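Local coordinates for protein methionine gamma-lyase (Trichomonas vaginalis, PDB 1E5E) that belongs to the Cys/Met-metabolism family of PLP-dependent enzymes and assembles as a tetramer whose ligand pockets are built by more than one subunit, at residues A[29-34]-A[244-249]; A[33-38]-A[55-60]; A[311-316]-A[371-376]; A[331-336]-A[385-390]. All blocks are in the same frame, centred on the assembly; numbering follows the deposited sequence.

Contact 1: residues A[29-34]-A[244-249]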
# COMPACT_ATOMS: atom_id res chain seq x y z
N ILE A 29 -6.57 3.91 6.03
CA ILE A 29 -6.28 4.62 4.80
C ILE A 29 -7.50 4.85 3.92
O ILE A 29 -7.98 3.85 3.36
CB ILE A 29 -5.24 3.76 4.02
CG1 ILE A 29 -4.05 3.38 4.91
CG2 ILE A 29 -4.74 4.47 2.78
CD1 ILE A 29 -3.04 2.44 4.28
N TYR A 30 -7.98 6.08 3.72
CA TYR A 30 -9.13 6.28 2.84
C TYR A 30 -8.71 6.23 1.38
O TYR A 30 -8.79 7.26 0.72
CB TYR A 30 -9.86 7.59 3.22
CG TYR A 30 -10.77 7.29 4.40
CD1 TYR A 30 -12.09 6.88 4.21
CD2 TYR A 30 -10.27 7.33 5.67
CE1 TYR A 30 -12.86 6.53 5.28
CE2 TYR A 30 -11.02 6.99 6.77
CZ TYR A 30 -12.33 6.60 6.56
OH TYR A 30 -13.09 6.26 7.64
N GLN A 31 -8.37 5.07 0.82
CA GLN A 31 -7.96 4.90 -0.58
C GLN A 31 -9.24 4.65 -1.37
O GLN A 31 -9.68 3.57 -1.74
CB GLN A 31 -6.99 3.73 -0.77
CG GLN A 31 -6.37 3.48 -2.14
CD GLN A 31 -5.28 4.49 -2.40
OE1 GLN A 31 -4.53 4.84 -1.49
NE2 GLN A 31 -5.16 5.06 -3.58
N THR A 32 -10.03 5.72 -1.50
CA THR A 32 -11.33 5.81 -2.12
C THR A 32 -11.35 7.10 -2.92
O THR A 32 -10.95 8.12 -2.36
CB THR A 32 -12.46 5.82 -1.05
OG1 THR A 32 -13.73 5.69 -1.72
CG2 THR A 32 -12.54 7.09 -0.18
N SER A 33 -11.83 7.09 -4.14
CA SER A 33 -11.92 8.34 -4.91
C SER A 33 -13.16 9.14 -4.58
O SER A 33 -13.16 10.37 -4.76
CB SER A 33 -11.91 8.00 -6.41
OG SER A 33 -13.10 7.34 -6.79
N THR A 34 -14.23 8.46 -4.12
CA THR A 34 -15.49 9.18 -3.96
C THR A 34 -16.22 8.70 -2.72
O THR A 34 -15.79 7.83 -1.96
CB THR A 34 -16.34 9.00 -5.24
OG1 THR A 34 -17.45 9.91 -5.26
CG2 THR A 34 -16.93 7.58 -5.32
N VAL A 244 -3.07 16.35 -6.62
CA VAL A 244 -3.87 15.67 -5.63
C VAL A 244 -3.07 14.56 -4.95
O VAL A 244 -2.79 13.55 -5.61
CB VAL A 244 -5.16 15.07 -6.27
CG1 VAL A 244 -5.95 14.38 -5.18
CG2 VAL A 244 -5.98 16.20 -6.92
N ILE A 245 -2.85 14.74 -3.65
CA ILE A 245 -2.05 13.71 -2.98
C ILE A 245 -2.83 12.40 -2.87
O ILE A 245 -4.02 12.38 -2.55
CB ILE A 245 -1.56 14.16 -1.60
CG1 ILE A 245 -0.49 13.19 -1.04
CG2 ILE A 245 -2.70 14.25 -0.60
CD1 ILE A 245 0.06 13.68 0.31
N SER A 246 -2.13 11.30 -2.98
CA SER A 246 -2.67 9.96 -2.76
C SER A 246 -2.90 9.78 -1.26
O SER A 246 -1.94 9.93 -0.48
CB SER A 246 -1.65 8.88 -3.15
OG SER A 246 -2.01 7.62 -2.55
N PRO A 247 -4.05 9.28 -0.86
CA PRO A 247 -4.35 8.99 0.52
C PRO A 247 -3.37 7.99 1.12
O PRO A 247 -2.97 8.10 2.28
CB PRO A 247 -5.79 8.43 0.52
CG PRO A 247 -6.35 9.08 -0.72
CD PRO A 247 -5.22 9.01 -1.75
N HIS A 248 -2.88 7.06 0.32
CA HIS A 248 -1.89 6.09 0.78
C HIS A 248 -0.59 6.82 1.11
O HIS A 248 0.00 6.55 2.13
CB HIS A 248 -1.70 5.03 -0.31
CG HIS A 248 -0.42 4.26 -0.17
ND1 HIS A 248 0.75 4.76 -0.73
CD2 HIS A 248 -0.10 3.12 0.46
CE1 HIS A 248 1.74 3.93 -0.46
NE2 HIS A 248 1.23 2.92 0.26
N ASP A 249 -0.17 7.79 0.34
CA ASP A 249 1.04 8.56 0.58
C ASP A 249 0.84 9.50 1.76
O ASP A 249 1.73 9.60 2.61
CB ASP A 249 1.47 9.36 -0.65
CG ASP A 249 2.11 8.57 -1.76
OD1 ASP A 249 1.93 7.35 -1.86
OD2 ASP A 249 2.65 9.20 -2.70

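Contact 2: residues A[33-38]-A[55-60]. With PPJ (N-(hydroxy{3-hydroxy-2-methyl-5-[(phosphonooxy)methyl]pyridin-4-yl}methyl)norvaline), chain G.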
# COMPACT_ATOMS: atom_id res chain seq x y z
N SER A 33 -11.83 7.09 -4.14
CA SER A 33 -11.92 8.34 -4.91
C SER A 33 -13.16 9.14 -4.58
O SER A 33 -13.16 10.37 -4.76
CB SER A 33 -11.91 8.00 -6.41
OG SER A 33 -13.10 7.34 -6.79
N THR A 34 -14.23 8.46 -4.12
CA THR A 34 -15.49 9.18 -3.96
C THR A 34 -16.22 8.70 -2.72
O THR A 34 -15.79 7.83 -1.96
CB THR A 34 -16.34 9.00 -5.24
OG1 THR A 34 -17.45 9.91 -5.26
CG2 THR A 34 -16.93 7.58 -5.32
N PHE A 35 -17.17 9.52 -2.27
CA PHE A 35 -17.90 9.38 -1.02
C PHE A 35 -19.38 9.34 -1.28
O PHE A 35 -19.94 10.11 -2.08
CB PHE A 35 -17.51 10.59 -0.10
CG PHE A 35 -16.05 10.47 0.26
CD1 PHE A 35 -15.05 10.95 -0.58
CD2 PHE A 35 -15.69 9.86 1.45
CE1 PHE A 35 -13.73 10.80 -0.22
CE2 PHE A 35 -14.35 9.73 1.80
CZ PHE A 35 -13.34 10.19 0.95
N VAL A 36 -20.09 8.48 -0.62
CA VAL A 36 -21.53 8.29 -0.83
C VAL A 36 -22.38 9.24 -0.03
O VAL A 36 -22.23 9.28 1.18
CB VAL A 36 -21.86 6.83 -0.43
CG1 VAL A 36 -23.36 6.54 -0.52
CG2 VAL A 36 -21.03 5.85 -1.25
N PHE A 37 -23.31 9.92 -0.67
CA PHE A 37 -24.20 10.82 0.06
C PHE A 37 -25.37 10.04 0.61
O PHE A 37 -25.89 9.17 -0.07
CB PHE A 37 -24.73 11.91 -0.86
CG PHE A 37 -23.66 12.76 -1.48
CD1 PHE A 37 -22.67 13.35 -0.72
CD2 PHE A 37 -23.63 12.91 -2.86
CE1 PHE A 37 -21.68 14.13 -1.30
CE2 PHE A 37 -22.66 13.72 -3.45
CZ PHE A 37 -21.69 14.32 -2.67
N ASP A 38 -25.80 10.35 1.83
CA ASP A 38 -27.03 9.80 2.40
C ASP A 38 -28.26 10.18 1.57
O ASP A 38 -29.19 9.38 1.48
CB ASP A 38 -27.23 10.38 3.81
CG ASP A 38 -26.12 9.83 4.70
OD1 ASP A 38 -25.64 8.70 4.48
OD2 ASP A 38 -25.71 10.55 5.64
N ILE A 55 -16.77 14.45 -0.31
CA ILE A 55 -17.36 14.34 -1.64
C ILE A 55 -16.55 13.52 -2.61
O ILE A 55 -17.04 12.65 -3.31
CB ILE A 55 -17.41 15.76 -2.32
CG1 ILE A 55 -18.21 16.73 -1.46
CG2 ILE A 55 -18.02 15.63 -3.71
CD1 ILE A 55 -18.34 18.17 -1.96
N TYR A 56 -15.29 13.94 -2.75
CA TYR A 56 -14.42 13.40 -3.80
C TYR A 56 -12.98 13.71 -3.42
O TYR A 56 -12.71 14.85 -2.98
CB TYR A 56 -14.76 14.08 -5.13
CG TYR A 56 -14.06 13.54 -6.37
CD1 TYR A 56 -14.37 12.27 -6.86
CD2 TYR A 56 -13.11 14.31 -7.04
CE1 TYR A 56 -13.78 11.79 -8.02
CE2 TYR A 56 -12.49 13.82 -8.17
CZ TYR A 56 -12.85 12.57 -8.67
OH TYR A 56 -12.29 12.15 -9.86
N THR A 57 -12.07 12.76 -3.56
CA THR A 57 -10.68 12.95 -3.12
C THR A 57 -9.87 14.08 -3.71
O THR A 57 -9.02 14.63 -2.99
CB THR A 57 -9.95 11.58 -3.20
OG1 THR A 57 -10.63 10.80 -2.18
CG2 THR A 57 -8.46 11.64 -2.93
N ARG A 58 -10.16 14.59 -4.90
CA ARG A 58 -9.51 15.78 -5.43
C ARG A 58 -9.93 16.96 -4.53
O ARG A 58 -9.12 17.87 -4.39
CB ARG A 58 -9.82 16.14 -6.89
CG ARG A 58 -9.21 17.49 -7.38
CD ARG A 58 -8.83 17.52 -8.89
NE ARG A 58 -9.95 16.88 -9.63
CZ ARG A 58 -11.14 17.43 -9.78
NH1 ARG A 58 -11.39 18.65 -9.30
NH2 ARG A 58 -12.08 16.76 -10.41
N LEU A 59 -11.12 16.94 -3.98
CA LEU A 59 -11.62 18.01 -3.13
C LEU A 59 -11.30 17.86 -1.66
O LEU A 59 -11.26 18.91 -0.97
CB LEU A 59 -13.15 18.12 -3.25
CG LEU A 59 -13.74 18.06 -4.67
CD1 LEU A 59 -15.27 18.18 -4.61
CD2 LEU A 59 -13.17 19.18 -5.54
N GLY A 60 -11.10 16.67 -1.13
CA GLY A 60 -10.75 16.50 0.29
C GLY A 60 -10.86 14.98 0.60
O GLY A 60 -11.62 14.33 -0.13
N1 PPJ G . -12.40 14.77 -17.32
C2 PPJ G . -13.62 14.22 -17.18
C6 PPJ G . -11.70 15.08 -16.19
C2A PPJ G . -14.45 13.96 -18.31
C3 PPJ G . -14.13 14.02 -15.88
O3 PPJ G . -15.34 13.50 -15.92
C4 PPJ G . -13.35 14.12 -14.71
C4A PPJ G . -13.82 13.43 -13.50
C5 PPJ G . -12.13 14.78 -14.87
N PPJ G . -15.05 14.01 -13.16
C5A PPJ G . -11.21 15.20 -13.83
OP4 PPJ G . -10.57 14.12 -13.54
P PPJ G . -10.19 14.05 -11.97
OP1 PPJ G . -9.33 12.72 -11.86
OP2 PPJ G . -11.46 14.10 -11.08
OP3 PPJ G . -9.26 15.31 -11.62
CA PPJ G . -15.80 13.59 -12.09
CB PPJ G . -15.45 14.15 -10.79
C PPJ G . -17.18 13.33 -12.29
CG PPJ G . -15.64 15.60 -10.51
CD PPJ G . -16.83 15.76 -9.68
O PPJ G . -17.84 13.91 -13.26
OXT PPJ G . -17.97 12.86 -11.35
O HOH W 1 -19.74 11.96 -4.12

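Contact 3: residues A[311-316]-A[371-376]. With PPJ (N-(hydroxy{3-hydroxy-2-methyl-5-[(phosphonooxy)methyl]pyridin-4-yl}methyl)norvaline), chain C.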
# COMPACT_ATOMS: atom_id res chain seq x y z
N MET A 311 21.41 19.93 7.16
CA MET A 311 21.97 20.31 5.87
C MET A 311 23.36 20.93 6.15
O MET A 311 23.54 21.74 7.06
CB MET A 311 21.14 21.32 5.06
CG MET A 311 19.71 20.82 4.70
SD MET A 311 19.73 19.22 3.87
CE MET A 311 20.47 19.58 2.32
N ILE A 312 24.33 20.58 5.31
CA ILE A 312 25.67 21.09 5.39
C ILE A 312 26.11 21.36 3.96
O ILE A 312 26.02 20.39 3.21
CB ILE A 312 26.67 20.12 6.04
CG1 ILE A 312 26.34 19.75 7.51
CG2 ILE A 312 28.07 20.75 6.03
CD1 ILE A 312 27.27 18.63 8.04
N THR A 313 26.59 22.54 3.60
CA THR A 313 27.06 22.68 2.21
C THR A 313 28.55 23.03 2.22
O THR A 313 28.94 23.78 3.13
CB THR A 313 26.23 23.75 1.49
OG1 THR A 313 24.90 23.23 1.31
CG2 THR A 313 26.83 24.11 0.14
N PHE A 314 29.38 22.45 1.37
CA PHE A 314 30.81 22.71 1.49
C PHE A 314 31.41 22.74 0.09
O PHE A 314 30.88 22.31 -0.94
CB PHE A 314 31.58 21.77 2.42
CG PHE A 314 31.53 20.31 1.99
CD1 PHE A 314 30.39 19.54 2.21
CD2 PHE A 314 32.62 19.70 1.44
CE1 PHE A 314 30.33 18.21 1.83
CE2 PHE A 314 32.60 18.36 1.05
CZ PHE A 314 31.44 17.62 1.25
N ILE A 315 32.55 23.44 0.08
CA ILE A 315 33.31 23.63 -1.16
C ILE A 315 34.72 23.10 -0.96
O ILE A 315 35.39 23.32 0.07
CB ILE A 315 33.27 25.09 -1.60
CG1 ILE A 315 31.88 25.70 -1.70
CG2 ILE A 315 34.00 25.29 -2.93
CD1 ILE A 315 31.87 27.24 -1.64
N LEU A 316 35.13 22.26 -1.92
CA LEU A 316 36.47 21.70 -1.87
C LEU A 316 37.44 22.67 -2.59
O LEU A 316 37.11 23.25 -3.62
CB LEU A 316 36.62 20.34 -2.52
CG LEU A 316 35.78 19.19 -1.95
CD1 LEU A 316 35.88 17.96 -2.85
CD2 LEU A 316 36.14 18.87 -0.52
N MET A 371 30.95 23.39 -5.17
CA MET A 371 30.01 23.23 -4.07
C MET A 371 29.36 21.84 -4.03
O MET A 371 29.00 21.28 -5.05
CB MET A 371 28.98 24.33 -4.22
CG MET A 371 27.96 24.41 -3.09
SD MET A 371 27.15 26.01 -3.20
CE MET A 371 28.27 27.13 -2.40
N ILE A 372 29.33 21.27 -2.84
CA ILE A 372 28.70 20.00 -2.55
C ILE A 372 27.60 20.19 -1.51
O ILE A 372 27.85 20.91 -0.52
CB ILE A 372 29.76 19.02 -1.99
CG1 ILE A 372 30.77 18.72 -3.09
CG2 ILE A 372 29.13 17.71 -1.51
CD1 ILE A 372 32.09 18.11 -2.67
N ARG A 373 26.43 19.58 -1.67
CA ARG A 373 25.37 19.70 -0.65
C ARG A 373 25.15 18.35 0.04
O ARG A 373 24.95 17.32 -0.60
CB ARG A 373 24.08 20.25 -1.26
CG ARG A 373 22.98 20.58 -0.26
CD ARG A 373 21.60 20.71 -0.96
NE ARG A 373 21.16 19.38 -1.42
CZ ARG A 373 20.06 19.19 -2.19
NH1 ARG A 373 19.32 20.22 -2.58
NH2 ARG A 373 19.74 17.96 -2.56
N LEU A 374 25.03 18.33 1.36
CA LEU A 374 24.93 17.11 2.13
C LEU A 374 23.70 17.21 3.03
O LEU A 374 23.58 18.28 3.63
CB LEU A 374 26.17 16.91 3.01
CG LEU A 374 26.20 15.81 4.06
CD1 LEU A 374 26.21 14.40 3.45
CD2 LEU A 374 27.45 16.02 4.95
N SER A 375 22.97 16.11 3.18
CA SER A 375 21.83 16.06 4.05
C SER A 375 22.15 14.89 4.99
O SER A 375 22.38 13.83 4.45
CB SER A 375 20.51 15.71 3.32
OG SER A 375 19.45 15.88 4.27
N VAL A 376 22.40 15.17 6.25
CA VAL A 376 22.91 14.12 7.13
C VAL A 376 21.72 13.35 7.70
O VAL A 376 20.78 14.00 8.17
CB VAL A 376 23.69 14.78 8.28
CG1 VAL A 376 24.12 13.82 9.37
CG2 VAL A 376 24.92 15.50 7.70
N1 PPJ C . 11.30 23.23 -2.02
C2 PPJ C . 12.54 22.89 -1.62
C6 PPJ C . 10.69 22.58 -3.06
C2A PPJ C . 13.41 23.71 -0.90
C3 PPJ C . 13.08 21.72 -2.21
O3 PPJ C . 14.33 21.49 -1.91
C4 PPJ C . 12.37 20.93 -3.12
C4A PPJ C . 13.02 19.78 -3.66
C5 PPJ C . 11.16 21.38 -3.63
N PPJ C . 14.36 19.65 -3.74
C5A PPJ C . 10.27 20.59 -4.43
OP4 PPJ C . 9.71 19.70 -3.69
P PPJ C . 9.31 18.38 -4.50
OP1 PPJ C . 8.56 17.47 -3.43
OP2 PPJ C . 10.61 17.71 -5.05
OP3 PPJ C . 8.33 18.71 -5.71
CA PPJ C . 15.01 18.52 -4.16
CB PPJ C . 14.58 17.78 -5.36
C PPJ C . 16.43 18.63 -4.10
CG PPJ C . 14.70 18.34 -6.73
CD PPJ C . 15.86 17.74 -7.37
O PPJ C . 16.92 19.76 -3.74
OXT PPJ C . 17.18 17.57 -3.93

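Contact 4: residues A[331-336]-A[385-390]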
# COMPACT_ATOMS: atom_id res chain seq x y z
N LYS A 331 31.45 5.65 0.47
CA LYS A 331 30.86 4.33 0.60
C LYS A 331 29.61 4.28 1.48
O LYS A 331 28.88 3.30 1.42
CB LYS A 331 31.91 3.32 1.09
CG LYS A 331 33.09 3.18 0.11
CD LYS A 331 34.28 2.57 0.85
CE LYS A 331 35.59 2.78 0.09
NZ LYS A 331 36.02 1.61 -0.71
N LEU A 332 29.37 5.22 2.38
CA LEU A 332 28.24 5.11 3.29
C LEU A 332 27.20 6.16 2.90
O LEU A 332 26.00 5.87 2.80
CB LEU A 332 28.76 5.25 4.71
CG LEU A 332 27.69 5.33 5.82
CD1 LEU A 332 26.81 4.10 5.77
CD2 LEU A 332 28.40 5.55 7.14
N ILE A 333 27.68 7.37 2.64
CA ILE A 333 26.82 8.47 2.20
C ILE A 333 26.35 8.15 0.78
O ILE A 333 27.13 7.57 0.02
CB ILE A 333 27.54 9.81 2.32
CG1 ILE A 333 27.85 9.97 3.83
CG2 ILE A 333 26.63 10.95 1.87
CD1 ILE A 333 29.04 10.83 4.13
N THR A 334 25.09 8.40 0.49
CA THR A 334 24.48 8.02 -0.77
C THR A 334 24.40 9.16 -1.76
O THR A 334 24.02 10.27 -1.39
CB THR A 334 23.04 7.48 -0.50
OG1 THR A 334 23.17 6.30 0.33
CG2 THR A 334 22.35 7.07 -1.78
N LEU A 335 24.86 8.90 -2.98
CA LEU A 335 24.88 9.89 -4.05
C LEU A 335 23.55 9.89 -4.79
O LEU A 335 23.28 9.00 -5.59
CB LEU A 335 25.99 9.48 -5.04
CG LEU A 335 26.18 10.34 -6.26
CD1 LEU A 335 26.52 11.78 -5.88
CD2 LEU A 335 27.32 9.77 -7.13
N ALA A 336 22.74 10.87 -4.57
CA ALA A 336 21.43 11.00 -5.18
C ALA A 336 20.89 12.36 -4.81
O ALA A 336 21.39 12.90 -3.80
CB ALA A 336 20.54 9.92 -4.48
N ILE A 385 31.85 10.33 9.57
CA ILE A 385 33.11 11.08 9.50
C ILE A 385 34.18 10.18 8.90
O ILE A 385 34.86 10.67 8.00
CB ILE A 385 33.56 11.53 10.90
CG1 ILE A 385 32.66 12.70 11.36
CG2 ILE A 385 35.05 11.90 10.88
CD1 ILE A 385 32.75 13.01 12.85
N ALA A 386 34.23 8.90 9.28
CA ALA A 386 35.19 8.00 8.63
C ALA A 386 34.94 7.86 7.13
O ALA A 386 35.92 7.65 6.40
CB ALA A 386 35.23 6.61 9.29
N ASP A 387 33.69 7.96 6.64
CA ASP A 387 33.50 7.85 5.19
C ASP A 387 34.08 9.10 4.53
O ASP A 387 34.65 9.05 3.42
CB ASP A 387 32.00 7.70 4.88
CG ASP A 387 31.69 7.26 3.48
OD1 ASP A 387 32.55 6.62 2.84
OD2 ASP A 387 30.57 7.58 2.98
N PHE A 388 33.87 10.27 5.18
CA PHE A 388 34.49 11.46 4.57
C PHE A 388 36.02 11.41 4.68
O PHE A 388 36.71 11.79 3.73
CB PHE A 388 33.97 12.74 5.17
CG PHE A 388 32.64 13.19 4.66
CD1 PHE A 388 32.51 13.63 3.36
CD2 PHE A 388 31.53 13.19 5.49
CE1 PHE A 388 31.29 14.09 2.88
CE2 PHE A 388 30.33 13.65 4.99
CZ PHE A 388 30.19 14.09 3.70
N LYS A 389 36.55 10.94 5.80
CA LYS A 389 38.00 10.84 5.94
C LYS A 389 38.63 10.02 4.81
O LYS A 389 39.61 10.50 4.24
CB LYS A 389 38.42 10.25 7.26
CG LYS A 389 39.91 9.91 7.35
CD LYS A 389 40.30 9.93 8.83
CE LYS A 389 41.59 9.16 9.07
NZ LYS A 389 42.69 9.72 8.25
N GLN A 390 38.14 8.82 4.53
CA GLN A 390 38.76 8.02 3.50
C GLN A 390 38.59 8.73 2.15
O GLN A 390 39.53 8.76 1.36
CB GLN A 390 38.28 6.58 3.40
CG GLN A 390 36.81 6.31 3.15
CD GLN A 390 36.41 6.24 1.70
OE1 GLN A 390 37.31 6.00 0.88
NE2 GLN A 390 35.15 6.48 1.35

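Contact 1: residues A[29-34]-A[244-249]
Pro247 and His248, the first turn of helix 247-257, pack against Ile29, Tyr30 and Gln31, a loop segment folded by two successive inverse gamma turns centred on Tyr30 and Gln31. The contact sets a serine-capped helix start against this loop, and it is entirely buried. In the first shell Pro247 packs against the loop backbone, its CB 3.2 Å from Tyr30 O and CG slightly farther off. The polar partner of that carbonyl is Asn61 ND2, which donates a hydrogen bond to it; the proline simply packs against it. Next to it, Ile29 CG2 rests on the helix backbone, 3.8 Å from His248 CA. Gln31 reaches across by its side chain: CG stands anti to the backbone N (chi1 -175°), and a bend at chi2 carries OE1 to within 3.1 Å of His248 CB, with the amide and imidazole planes 62° apart. The other end of the amide, Gln31 NE2, donates to Asp216 O of a second subunit.

The next shell fixes the helix start itself. Ser246 occupies the N-cap position, and its OG accepts weak bonds from His248 N, at 3.1 Å, and from Asp249 N, at 3.4 Å. Across the subunit boundary the arrangement is reciprocal: Ser246 OG and Asp249 OD1 each bond to the other residue's copy in the second subunit, and the His248 ring stacks on His248 of that subunit. Within the chain, His248 ND1 donates near its ring plane to the anti lone pair of Asp249 OD1, 3.1 Å away, which restrains the rotation of the imidazole.

Contact 2: residues A[33-38]-A[55-60]
One wall of the pocket holding N-(hydroxy{3-hydroxy-2-methyl-5-[(phosphonooxy)methyl]pyridin-4-yl}methyl)norvaline is carried by an isolated beta bridge, in which Thr34 and Tyr56 lie side by side on chain segments running in opposite senses. Two backbone bonds make it: Thr57 N donates to Ser33 O at 2.9 Å, and Phe35 N to Ile55 O at 3.3 Å. A water extends the link, donating to both Phe35 O and Ile55 O. Aromatic side chains fill in beside the bridge. Phe35 brings CE1 to Thr57 OG1, 3.7 Å off and near the ring plane, while that hydroxyl is bonded to Thr32 O. Further along, Phe37 touches Ile55 CG2 with the tip of its ring, CZ, at 4.0 Å.

Tyr56 and Arg58 turn to the ligand, whose other bonds come largely from a second subunit, including Ser206, Thr208 and Met87. The Tyr56 ring offers a face to ligand CB, which lies 3.7 Å above its plane, offset toward the rim; its OH bonds to OP2 at a modelled length too short to be taken literally. Arg58 grips two phosphate oxygens: NE donates to OP3 at 2.6 Å, and NH2 reaches OP2 at 2.8 Å in a nearly straight bond (169°).

Contact 3: residues A[311-316]-A[371-376]
Ile312 and Phe314 pair with Leu374 and Ile372 as hydrogen-bonded pairs of two antiparallel strands, 311-316 and 371-375, adjacent in the smaller, mixed beta sheet of the chain. The backbone ladder comes first: Ile312 and Leu374 exchange two bonds, Phe314 and Ile372 two more, the shortest being Ile372 N to Phe314 O at 2.7 Å.

Apolar contacts dominate the face bearing these four residues. Phe314 CG takes the crowded position between its backbone N and carbonyl carbon (chi1 61°), which folds the ring across the neighbouring strand as a CH-pi partner of Ile372, whose CB sits 4.0 Å from the ring centroid. Ile312 CD1 meets Leu374 CD2 alongside, at 4.0 Å. On the other face Thr313 CG2 presses on Met371 CG at 3.4 Å, tighter than usual van der Waals contact, and Met311, bent at chi2 and chi3, lays its CE 3.6 Å from Arg373 CD.

Polar contacts to the ligand N-(hydroxy{3-hydroxy-2-methyl-5-[(phosphonooxy)methyl]pyridin-4-yl}methyl)norvaline start from that same face. The Arg373 guanidinium, whose NH1 is hydrogen-bonded to Asn158 OD1 as well, meets the ligand carboxylate two-pronged and edge on: NH1 donates to O at 2.7 Å and NH2 to OXT at 2.9 Å, both nearly straight.

Contact 4: residues A[331-336]-A[385-390]
A side-chain carboxylate on a helix gathering successive backbone N-H groups of a loop carries this contact, in which Asp387 of helix 381-396 holds Lys331, Leu332 and Ile333. The loop leads directly into strand 334-335, an outermost strand of the smaller sheet within this chain. Asp387 CG stands anti to its backbone N (chi1 -166°), sending the carboxylate off the helix toward the loop. OD1 accepts from Lys331 N on its syn lone pair, at 2.8 Å. OD2 takes two donors from the same face of the carboxylate plane: Leu332 N at 2.7 Å, well above the plane, and Ile333 N at 2.9 Å, nearly along the C-O axis.

A fourth donor comes from the helix itself. One turn on, Gln390 NE2 donates to Asp387 OD1 at 3.0 Å, the oxygen lying close to the Gln390 amide plane, and that nitrogen also binds Asn329 O. Each carboxylate oxygen is thus gripped twice, which fixes the rotation of the group and would be expected to favour its ionised form. At the outer margin, the aliphatic part of Lys331 crosses the Gln390 amide, CE lying 3.7 Å from OE1.

Beside the carboxylate the contact becomes apolar. Ile333 CD1 stands over one face of the Phe388 ring; the modelled 3.2 Å from CD1 to CE2 is unusually short and its exact value doubtful. Phe388 also touches Val274 and Leu278 of helix 260-279. The whole is a loop-to-helix junction of the small C-terminal alpha/beta domain in the PLP-dependent transferase (fold type I) architecture, where helices pack against a beta sheet.

The four contacts fall into two neighbouring pairs. Contacts 1 and 2 share Ser33 and Thr34, with centres about 10 Å apart, and are joined by Thr32 O to Thr57 OG1 at 2.7 Å, a probable hydrogen bond. Contacts 3 and 4, about 12 Å apart between centres, meet where Leu374 CD2 packs on Phe388 CZ at 3.6 Å. Between the pairs, contacts 2 and 3 have centres about 44 Å apart within the chain, yet both reach bound ligand: one chain supplies Tyr56 and Arg58 to one molecule and Arg373 to another. Since Arg373 of a second subunit joins Tyr56 and Arg58, the pairing of two subunits brings contact 2 of one chain and contact 3 of the other to the same ligand.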